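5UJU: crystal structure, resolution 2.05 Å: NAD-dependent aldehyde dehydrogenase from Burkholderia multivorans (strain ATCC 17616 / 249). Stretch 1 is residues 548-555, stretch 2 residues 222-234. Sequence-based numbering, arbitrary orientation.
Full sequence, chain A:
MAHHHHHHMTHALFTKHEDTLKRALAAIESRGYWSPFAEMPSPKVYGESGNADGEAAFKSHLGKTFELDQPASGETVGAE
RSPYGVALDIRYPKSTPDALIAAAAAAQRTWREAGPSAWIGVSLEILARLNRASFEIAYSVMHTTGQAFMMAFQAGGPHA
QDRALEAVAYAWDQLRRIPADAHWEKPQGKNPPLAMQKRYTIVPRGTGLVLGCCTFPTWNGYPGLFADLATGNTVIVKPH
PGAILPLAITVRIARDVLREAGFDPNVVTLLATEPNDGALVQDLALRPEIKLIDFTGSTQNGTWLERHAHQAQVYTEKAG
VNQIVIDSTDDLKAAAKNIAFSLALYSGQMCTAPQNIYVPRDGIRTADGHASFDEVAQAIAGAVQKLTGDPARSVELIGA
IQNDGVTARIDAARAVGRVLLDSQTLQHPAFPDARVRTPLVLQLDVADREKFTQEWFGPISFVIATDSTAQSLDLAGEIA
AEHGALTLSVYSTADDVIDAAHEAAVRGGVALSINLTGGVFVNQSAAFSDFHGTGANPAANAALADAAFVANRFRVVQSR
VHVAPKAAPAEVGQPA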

ATOM      1  N   ALA A 548      -3.416  -4.579  -2.431  1.00 24.06           N
ATOM      2  CA  ALA A 548      -2.784  -3.667  -1.489  1.00 27.86           C
ATOM      3  C   ALA A 548      -2.173  -4.423  -0.318  1.00 26.70           C
ATOM      4  O   ALA A 548      -1.225  -3.939   0.304  1.00 24.50           O
ATOM      5  CB  ALA A 548      -3.792  -2.634  -0.975  1.00 29.73           C
ATOM      6  N   PHE A 549      -2.690  -5.616  -0.017  1.00 25.16           N
ATOM      7  CA  PHE A 549      -2.192  -6.380   1.116  1.00 25.25           C
ATOM      8  C   PHE A 549      -0.770  -6.905   0.887  1.00 20.95           C
ATOM      9  O   PHE A 549      -0.090  -7.200   1.875  1.00 26.60           O
ATOM     10  CB  PHE A 549      -3.142  -7.543   1.437  1.00 26.68           C
ATOM     11  CG  PHE A 549      -2.806  -8.277   2.718  1.00 27.29           C
ATOM     12  CD1 PHE A 549      -2.977  -7.659   3.948  1.00 25.29           C
ATOM     13  CD2 PHE A 549      -2.313  -9.572   2.687  1.00 26.91           C
ATOM     14  CE1 PHE A 549      -2.671  -8.327   5.129  1.00 25.28           C
ATOM     15  CE2 PHE A 549      -2.011 -10.251   3.857  1.00 27.67           C
ATOM     16  CZ  PHE A 549      -2.189  -9.627   5.086  1.00 26.50           C
ATOM     17  N   VAL A 550      -0.314  -7.010  -0.363  1.00 24.38           N
ATOM     18  CA  VAL A 550       1.012  -7.572  -0.666  1.00 23.13           C
ATOM     19  C   VAL A 550       1.904  -6.656  -1.498  1.00 26.06           C
ATOM     20  O   VAL A 550       3.146  -6.809  -1.459  1.00 26.99           O
ATOM     21  CB  VAL A 550       0.875  -8.934  -1.384  1.00 24.84           C
ATOM     22  CG1 VAL A 550       0.110  -9.924  -0.548  1.00 26.14           C
ATOM     23  CG2 VAL A 550       0.237  -8.758  -2.765  1.00 26.33           C
ATOM     24  N   ALA A 551       1.369  -5.716  -2.283  1.00 23.86           N
ATOM     25  CA  ALA A 551       2.159  -5.041  -3.310  1.00 29.82           C
ATOM     26  C   ALA A 551       3.258  -4.157  -2.742  1.00 27.24           C
ATOM     27  O   ALA A 551       4.190  -3.806  -3.473  1.00 26.42           O
ATOM     28  CB  ALA A 551       1.260  -4.189  -4.209  1.00 25.20           C
ATOM     29  N   ASN A 552       3.166  -3.770  -1.478  1.00 21.30           N
ATOM     30  CA  ASN A 552       4.177  -2.922  -0.866  1.00 21.88           C
ATOM     31  C   ASN A 552       5.227  -3.712  -0.086  1.00 23.78           C
ATOM     32  O   ASN A 552       6.111  -3.101   0.511  1.00 25.64           O
ATOM     33  CB  ASN A 552       3.525  -1.907   0.074  1.00 22.17           C
ATOM     34  CG  ASN A 552       4.168  -0.547  -0.006  1.00 32.70           C
ATOM     35  OD1 ASN A 552       5.021  -0.292  -0.861  1.00 38.06           O
ATOM     36  ND2 ASN A 552       3.765   0.345   0.887  1.00 47.04           N
ATOM     37  N   ARG A 553       5.122  -5.042  -0.018  1.00 24.10           N
ATOM     38  CA  ARG A 553       6.053  -5.814   0.809  1.00 21.69           C
ATOM     39  C   ARG A 553       7.359  -6.138   0.098  1.00 25.96           C
ATOM     40  O   ARG A 553       8.276  -6.680   0.730  1.00 24.77           O
ATOM     41  CB  ARG A 553       5.387  -7.113   1.288  1.00 23.98           C
ATOM     42  CG  ARG A 553       4.040  -6.875   2.033  1.00 21.40           C
ATOM     43  CD  ARG A 553       3.482  -8.185   2.599  1.00 24.37           C
ATOM     44  NE  ARG A 553       2.160  -7.988   3.194  1.00 25.36           N
ATOM     45  CZ  ARG A 553       1.895  -8.016   4.499  1.00 24.50           C
ATOM     46  NH1 ARG A 553       2.855  -8.250   5.394  1.00 25.91           N
ATOM     47  NH2 ARG A 553       0.647  -7.803   4.914  1.00 25.49           N
ATOM     48  N   PHE A 554       7.463  -5.824  -1.188  1.00 27.40           N
ATOM     49  CA  PHE A 554       8.708  -5.917  -1.941  1.00 28.04           C
ATOM     50  C   PHE A 554       8.857  -4.611  -2.699  1.00 28.91           C
ATOM     51  O   PHE A 554       7.887  -3.857  -2.865  1.00 24.31           O
ATOM     52  CB  PHE A 554       8.705  -7.101  -2.938  1.00 29.71           C
ATOM     53  CG  PHE A 554       7.669  -6.952  -4.017  1.00 32.17           C
ATOM     54  CD1 PHE A 554       7.995  -6.380  -5.243  1.00 30.75           C
ATOM     55  CD2 PHE A 554       6.352  -7.320  -3.783  1.00 25.52           C
ATOM     56  CE1 PHE A 554       7.032  -6.208  -6.228  1.00 36.23           C
ATOM     57  CE2 PHE A 554       5.381  -7.139  -4.762  1.00 33.21           C
ATOM     58  CZ  PHE A 554       5.719  -6.587  -5.984  1.00 38.22           C
ATOM     59  N   ARG A 555      10.081  -4.338  -3.145  1.00 24.64           N
ATOM     60  CA  ARG A 555      10.356  -3.216  -4.026  1.00 28.64           C
ATOM     61  C   ARG A 555      11.129  -3.739  -5.231  1.00 25.92           C
ATOM     62  O   ARG A 555      11.534  -4.905  -5.271  1.00 30.94           O
ATOM     63  CB  ARG A 555      11.122  -2.096  -3.299  1.00 33.93           C
ATOM     64  CG  ARG A 555      10.448  -1.538  -2.030  1.00 32.98           C
ATOM     65  CD  ARG A 555       9.301  -0.544  -2.328  1.00 30.84           C
ATOM     66  NE  ARG A 555       8.125  -1.224  -2.867  1.00 29.67           N
ATOM     67  CZ  ARG A 555       7.279  -0.690  -3.740  1.00 33.43           C
ATOM     68  NH1 ARG A 555       7.472   0.543  -4.179  1.00 31.47           N
ATOM     69  NH2 ARG A 555       6.249  -1.403  -4.190  1.00 30.16           N
TER
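Stretch 2 (222-234) YPGLFADLATGNT

A buried arginine is tolerated when each of its polar atoms finds a partner, and the packing of residues 222-234 on residues 548-555 of this aldehyde dehydrogenase illustrates how a single side chain can meet that demand while joining two segments more than 300 residues apart. Stretch 2 is helical through Leu229, entering from earlier in the chain with a kink where the proline nitrogen of Pro223 has no bond to the preceding turn. It then leaves the helix through Thr231 and Gly232; the phi of Gly232, 85°, by itself favours glycine. Stretch 1 comes out of a weakly bonded helix that begins earlier in the chain, makes a type I turn from Val550 to Arg553, closed by Arg553 N to Val550 O at 3.0 Å, and enters a strand at Phe554. The two run in the same sense: the CA of Ala227 lies 6.2 Å from the CA of Val550, and four residues later the CA of Thr231 lies 5.8 Å from the CA of Phe554.

Arg553 is the centre of the contact. Its CA-to-CB bond points toward stretch 2, and the extended chain (chi1 m, chi2 and chi3 t) carries the guanidinium to the helix. Arg553 NH1 donates to Asp228 OD1 at 2.8 Å, a hydrogen bond within a salt bridge, with the carboxylate oxygen near the guanidinium plane. Arg553 NE turns back into its own stretch and donates to Phe549 O at 2.7 Å, while Arg553 NH2 adds a weak bond to Phe549 O at 3.2 Å; NH1 and NH2 are also bonded elsewhere in the structure. The charged group is thus tied to both segments. Its flat face still serves for packing: Ala227 CB lies over one face, 3.5 Å from Arg553 NE.

The backbone of the same arginine is satisfied across the interface as well. Asn233 ND2 donates to Arg553 O at 3.1 Å with a nearly straight angle of 169°, and also to Asp228 O at 3.2 Å. One amide nitrogen, with two protons to give, therefore links Arg553 O to Asp228 O. Asp228 O additionally accepts from the backbone Asn233 N at 3.0 Å and Thr231 N at 3.2 Å, so the exit from the helix is well bonded. Thr231 OG1 sits among these groups, 3.4 Å from Arg553 CB, with Ala227 O at 2.8 Å and Asp228 O at 3.1 Å as possible acceptors for its one proton.

Apolar contacts flank this network. Phe549 CZ packs 4.0 Å from Pro223 CB, and the edge of the ring meets the backbone, with Phe549 CE2 3.6 Å from Pro223 O; that oxygen already accepts from Ala227 N at 3.0 Å. Ala227 CB also touches Phe549 CE2 at 4.0 Å and Val550 CG1 at 4.1 Å. Farther along, Phe554 CD2 rests 3.9 Å from Thr231 CG2. Together the stretches bury 381 Å², modest in area but rich in satisfied polar groups.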

ATOM      1  N   TYR A 222      -1.504 -16.293   9.874  1.00 25.92           N
ATOM      2  CA  TYR A 222      -0.920 -16.802   8.632  1.00 25.76           C
ATOM      3  C   TYR A 222      -0.886 -15.798   7.490  1.00 25.83           C
ATOM      4  O   TYR A 222       0.120 -15.791   6.758  1.00 27.44           O
ATOM      5  CB  TYR A 222      -1.652 -18.061   8.154  1.00 23.18           C
ATOM      6  CG  TYR A 222      -1.246 -19.315   8.869  1.00 23.26           C
ATOM      7  CD1 TYR A 222      -0.419 -19.272   9.980  1.00 23.22           C
ATOM      8  CD2 TYR A 222      -1.706 -20.549   8.439  1.00 24.44           C
ATOM      9  CE1 TYR A 222      -0.058 -20.447  10.653  1.00 23.85           C
ATOM     10  CE2 TYR A 222      -1.353 -21.704   9.090  1.00 23.55           C
ATOM     11  CZ  TYR A 222      -0.527 -21.652  10.185  1.00 24.75           C
ATOM     12  OH  TYR A 222      -0.183 -22.820  10.818  1.00 24.97           O
ATOM     13  N   PRO A 223      -1.931 -14.986   7.229  1.00 27.95           N
ATOM     14  CA  PRO A 223      -1.857 -14.096   6.054  1.00 25.43           C
ATOM     15  C   PRO A 223      -0.653 -13.167   6.072  1.00 30.98           C
ATOM     16  O   PRO A 223       0.021 -13.029   5.046  1.00 28.47           O
ATOM     17  CB  PRO A 223      -3.190 -13.329   6.110  1.00 28.54           C
ATOM     18  CG  PRO A 223      -4.134 -14.294   6.774  1.00 27.75           C
ATOM     19  CD  PRO A 223      -3.276 -14.949   7.845  1.00 24.65           C
ATOM     20  N   GLY A 224      -0.347 -12.538   7.206  1.00 25.97           N
ATOM     21  CA  GLY A 224       0.833 -11.689   7.271  1.00 28.44           C
ATOM     22  C   GLY A 224       2.134 -12.473   7.187  1.00 30.68           C
ATOM     23  O   GLY A 224       3.077 -12.053   6.509  1.00 27.59           O
ATOM     24  N   LEU A 225       2.201 -13.620   7.868  1.00 27.68           N
ATOM     25  CA  LEU A 225       3.420 -14.426   7.866  1.00 27.06           C
ATOM     26  C   LEU A 225       3.798 -14.862   6.454  1.00 26.91           C
ATOM     27  O   LEU A 225       4.948 -14.708   6.026  1.00 24.41           O
ATOM     28  CB  LEU A 225       3.231 -15.637   8.778  1.00 21.50           C
ATOM     29  CG  LEU A 225       4.193 -16.833   8.685  1.00 24.77           C
ATOM     30  CD1 LEU A 225       5.644 -16.415   8.946  1.00 23.78           C
ATOM     31  CD2 LEU A 225       3.757 -17.926   9.664  1.00 21.92           C
ATOM     32  N   PHE A 226       2.831 -15.387   5.705  1.00 23.99           N
ATOM     33  CA  PHE A 226       3.114 -15.923   4.384  1.00 24.82           C
ATOM     34  C   PHE A 226       3.151 -14.850   3.304  1.00 30.59           C
ATOM     35  O   PHE A 226       3.856 -15.025   2.308  1.00 25.69           O
ATOM     36  CB  PHE A 226       2.101 -17.028   4.065  1.00 19.71           C
ATOM     37  CG  PHE A 226       2.381 -18.283   4.826  1.00 26.10           C
ATOM     38  CD1 PHE A 226       3.350 -19.172   4.376  1.00 34.79           C
ATOM     39  CD2 PHE A 226       1.764 -18.529   6.043  1.00 23.18           C
ATOM     40  CE1 PHE A 226       3.657 -20.316   5.095  1.00 33.78           C
ATOM     41  CE2 PHE A 226       2.068 -19.674   6.769  1.00 27.40           C
ATOM     42  CZ  PHE A 226       3.020 -20.569   6.290  1.00 32.97           C
ATOM     43  N   ALA A 227       2.429 -13.733   3.471  1.00 25.92           N
ATOM     44  CA  ALA A 227       2.680 -12.587   2.599  1.00 25.76           C
ATOM     45  C   ALA A 227       4.121 -12.094   2.748  1.00 25.52           C
ATOM     46  O   ALA A 227       4.755 -11.683   1.763  1.00 22.34           O
ATOM     47  CB  ALA A 227       1.702 -11.456   2.915  1.00 25.93           C
ATOM     48  N   ASP A 228       4.625 -12.068   3.986  1.00 21.60           N
ATOM     49  CA  ASP A 228       6.009 -11.684   4.237  1.00 22.76           C
ATOM     50  C   ASP A 228       6.964 -12.650   3.539  1.00 25.04           C
ATOM     51  O   ASP A 228       7.845 -12.230   2.785  1.00 23.98           O
ATOM     52  CB  ASP A 228       6.284 -11.656   5.743  1.00 22.99           C
ATOM     53  CG  ASP A 228       5.805 -10.379   6.440  1.00 24.06           C
ATOM     54  OD1 ASP A 228       5.430  -9.409   5.757  1.00 24.77           O
ATOM     55  OD2 ASP A 228       5.819 -10.352   7.700  1.00 24.50           O
ATOM     56  N   LEU A 229       6.781 -13.958   3.770  1.00 22.32           N
ATOM     57  CA  LEU A 229       7.703 -14.959   3.231  1.00 27.75           C
ATOM     58  C   LEU A 229       7.660 -15.002   1.712  1.00 25.96           C
ATOM     59  O   LEU A 229       8.706 -15.058   1.059  1.00 28.51           O
ATOM     60  CB  LEU A 229       7.376 -16.341   3.803  1.00 25.92           C
ATOM     61  CG  LEU A 229       7.824 -16.635   5.227  1.00 30.17           C
ATOM     62  CD1 LEU A 229       7.292 -18.014   5.641  1.00 29.15           C
ATOM     63  CD2 LEU A 229       9.365 -16.571   5.312  1.00 25.34           C
ATOM     64  N   ALA A 230       6.454 -14.961   1.135  1.00 22.85           N
ATOM     65  CA  ALA A 230       6.278 -15.028  -0.311  1.00 26.23           C
ATOM     66  C   ALA A 230       6.866 -13.819  -1.029  1.00 23.17           C
ATOM     67  O   ALA A 230       7.010 -13.848  -2.255  1.00 23.42           O
ATOM     68  CB  ALA A 230       4.786 -15.160  -0.661  1.00 26.31           C
ATOM     69  N   THR A 231       7.145 -12.732  -0.316  1.00 22.78           N
ATOM     70  CA  THR A 231       7.807 -11.594  -0.937  1.00 23.23           C
ATOM     71  C   THR A 231       9.255 -11.466  -0.466  1.00 25.03           C
ATOM     72  O   THR A 231       9.851 -10.392  -0.586  1.00 24.69           O
ATOM     73  CB  THR A 231       7.018 -10.305  -0.675  1.00 22.85           C
ATOM     74  OG1 THR A 231       6.809 -10.153   0.734  1.00 25.05           O
ATOM     75  CG2 THR A 231       5.642 -10.367  -1.393  1.00 23.60           C
ATOM     76  N   GLY A 232       9.819 -12.539   0.092  1.00 23.59           N
ATOM     77  CA  GLY A 232      11.250 -12.591   0.355  1.00 22.84           C
ATOM     78  C   GLY A 232      11.698 -11.981   1.658  1.00 28.10           C
ATOM     79  O   GLY A 232      12.904 -11.855   1.884  1.00 24.44           O
ATOM     80  N   ASN A 233      10.776 -11.598   2.527  1.00 22.24           N
ATOM     81  CA  ASN A 233      11.165 -11.010   3.790  1.00 21.44           C
ATOM     82  C   ASN A 233      11.504 -12.102   4.793  1.00 18.55           C
ATOM     83  O   ASN A 233      11.086 -13.250   4.654  1.00 25.14           O
ATOM     84  CB  ASN A 233      10.022 -10.131   4.328  1.00 22.54           C
ATOM     85  CG  ASN A 233       9.713  -8.983   3.409  1.00 23.91           C
ATOM     86  OD1 ASN A 233      10.393  -7.973   3.446  1.00 27.08           O
ATOM     87  ND2 ASN A 233       8.712  -9.149   2.540  1.00 24.60           N
ATOM     88  N   THR A 234      12.257 -11.726   5.824  1.00 18.11           N
ATOM     89  CA  THR A 234      12.391 -12.566   7.005  1.00 21.89           C
ATOM     90  C   THR A 234      11.303 -12.163   8.005  1.00 27.07           C
ATOM     91  O   THR A 234      10.757 -11.062   7.933  1.00 25.50           O
ATOM     92  CB  THR A 234      13.781 -12.420   7.631  1.00 25.89           C
ATOM     93  OG1 THR A 234      14.062 -11.033   7.847  1.00 25.29           O
ATOM     94  CG2 THR A 234      14.881 -13.031   6.718  1.00 26.27           C
TER